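PDB 5NNY: WipB from Legionella pneumophila, which acts, through its phosphatase domain, as a translocated Ser/Thr phosphatase effector that targets the lysosomal nutrient-sensing machinery of the host cell. Local coordinates for residues G219-K223 with F224-Y228. Sequence-based numbering, arbitrary orientation.
Sequences GLARK and FKVPY
Ala221 and Val226 meet at the C-terminal end of helix 214-224, a local contact in which a Schellman motif turns the chain back over the last helical turn before it runs on toward helix 233-253 of the phosphoesterase fold. A regular helical bond joins Phe224 N to Leu220 O at 2.9 Å. Lys225 then takes a left-handed backbone conformation (phi 64°), and its N makes the shorter-span bond of the motif, 3.2 Å to Arg222 O, approaching from above the carbonyl plane. The motif's other, wider bond is nearly straight, 176° at the hydrogen, and runs from Val226 N to Ala221 O over 2.9 Å. Lysine suits the turn's outer side, where its chain leads toward solvent.

Hydrophobic packing across the turn accompanies these backbone bonds. The small methyl of Ala221 lets the returning chain lie close: Val226 CG2 sits 3.9 Å from Ala221 CB, and Tyr228 CB comes within 3.8 Å of the same methyl. Tyr228, with CG anti to its own N (chi1 176°), carries its ring back along helix 214-224 against Leu214 and Ile217, while its hydroxyl hydrogen-bonds Glu230. On the buried side, Leu220 and Phe224 both reach Ile192 of strand 190-198, as befits large apolar residues one turn apart. Lys223 lays its CG over one face of the Phe224 ring and sends its amine to the carbonyl oxygen of Asp278. Leu220 O sits at the edge of that ring, near its plane, 3.3 Å from Phe224 CD2.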
loop_
_atom_site.group_PDB
_atom_site.type_symbol
_atom_site.label_atom_id
_atom_site.label_comp_id
_atom_site.label_asym_id
_atom_site.label_seq_id
_atom_site.Cartn_x
_atom_site.Cartn_y
_atom_site.Cartn_z
ATOM N N GLY A 219 -20.909 -1.234 6.716
ATOM C CA GLY A 219 -20.268 -1.979 7.784
ATOM C C GLY A 219 -19.085 -1.237 8.380
ATOM O O GLY A 219 -18.862 -1.283 9.592
ATOM N N LEU A 220 -18.312 -0.550 7.533
ATOM C CA LEU A 220 -17.165 0.213 8.015
ATOM C C LEU A 220 -17.616 1.376 8.890
ATOM O O LEU A 220 -17.039 1.630 9.950
ATOM C CB LEU A 220 -16.324 0.720 6.834
ATOM C CG LEU A 220 -15.566 -0.346 6.022
ATOM C CD1 LEU A 220 -15.129 0.159 4.662
ATOM C CD2 LEU A 220 -14.328 -0.817 6.815
ATOM N N ALA A 221 -18.643 2.104 8.459
ATOM C CA ALA A 221 -19.154 3.182 9.301
ATOM C C ALA A 221 -19.565 2.655 10.673
ATOM O O ALA A 221 -19.269 3.277 11.700
ATOM C CB ALA A 221 -20.325 3.877 8.612
ATOM N N ARG A 222 -20.224 1.492 10.708
ATOM C CA ARG A 222 -20.593 0.873 11.979
ATOM C C ARG A 222 -19.362 0.484 12.795
ATOM O O ARG A 222 -19.302 0.737 14.002
ATOM C CB ARG A 222 -21.474 -0.353 11.729
ATOM C CG ARG A 222 -21.811 -1.116 13.000
ATOM C CD ARG A 222 -22.776 -2.272 12.765
ATOM N NE ARG A 222 -24.173 -1.856 12.836
ATOM C CZ ARG A 222 -25.049 -2.012 11.852
ATOM N NH1 ARG A 222 -26.301 -1.604 12.010
ATOM N NH2 ARG A 222 -24.674 -2.588 10.716
ATOM N N LYS A 223 -18.372 -0.139 12.150
ATOM C CA LYS A 223 -17.156 -0.558 12.850
ATOM C C LYS A 223 -16.442 0.625 13.497
ATOM O O LYS A 223 -15.967 0.522 14.633
ATOM C CB LYS A 223 -16.227 -1.282 11.877
ATOM C CG LYS A 223 -14.834 -1.606 12.418
ATOM C CD LYS A 223 -14.812 -2.946 13.085
ATOM C CE LYS A 223 -13.394 -3.479 13.254
ATOM N NZ LYS A 223 -13.439 -4.783 13.972
ATOM N N PHE A 224 -16.370 1.757 12.798
ATOM C CA PHE A 224 -15.685 2.947 13.293
ATOM C C PHE A 224 -16.598 3.908 14.045
ATOM O O PHE A 224 -16.129 4.967 14.484
ATOM C CB PHE A 224 -15.005 3.665 12.136
ATOM C CG PHE A 224 -13.814 2.931 11.617
ATOM C CD1 PHE A 224 -12.649 2.878 12.367
ATOM C CD2 PHE A 224 -13.863 2.268 10.403
ATOM C CE1 PHE A 224 -11.537 2.187 11.905
ATOM C CE2 PHE A 224 -12.762 1.564 9.933
ATOM C CZ PHE A 224 -11.592 1.532 10.685
ATOM N N LYS A 225 -17.876 3.553 14.214
ATOM C CA LYS A 225 -18.819 4.300 15.055
ATOM C C LYS A 225 -19.050 5.712 14.516
ATOM O O LYS A 225 -18.979 6.701 15.245
ATOM C CB LYS A 225 -18.350 4.337 16.520
ATOM C CG LYS A 225 -18.202 2.953 17.155
ATOM C CD LYS A 225 -17.698 3.016 18.602
ATOM C CE LYS A 225 -18.773 3.525 19.558
ATOM N NZ LYS A 225 -18.300 3.525 20.970
ATOM N N VAL A 226 -19.317 5.801 13.220
ATOM C CA VAL A 226 -19.635 7.070 12.578
ATOM C C VAL A 226 -20.960 6.887 11.850
ATOM O O VAL A 226 -21.326 5.763 11.475
ATOM C CB VAL A 226 -18.511 7.531 11.621
ATOM C CG1 VAL A 226 -17.258 7.883 12.401
ATOM C CG2 VAL A 226 -18.223 6.462 10.574
ATOM N N PRO A 227 -21.705 7.973 11.646
ATOM C CA PRO A 227 -22.985 7.855 10.938
ATOM C C PRO A 227 -22.785 7.479 9.481
ATOM O O PRO A 227 -21.918 8.021 8.795
ATOM C CB PRO A 227 -23.597 9.256 11.069
ATOM C CG PRO A 227 -22.859 9.904 12.176
ATOM C CD PRO A 227 -21.474 9.341 12.131
ATOM N N TYR A 228 -23.588 6.524 9.018
ATOM C CA TYR A 228 -23.637 6.153 7.612
ATOM C C TYR A 228 -24.785 6.909 6.954
ATOM O O TYR A 228 -25.929 6.819 7.408
ATOM C CB TYR A 228 -23.832 4.647 7.423
ATOM C CG TYR A 228 -23.980 4.259 5.961
ATOM C CD1 TYR A 228 -22.857 4.108 5.148
ATOM C CD2 TYR A 228 -25.245 4.065 5.385
ATOM C CE1 TYR A 228 -22.979 3.759 3.816
ATOM C CE2 TYR A 228 -25.374 3.708 4.049
ATOM C CZ TYR A 228 -24.236 3.571 3.266
ATOM O OH TYR A 228 -24.351 3.233 1.928
#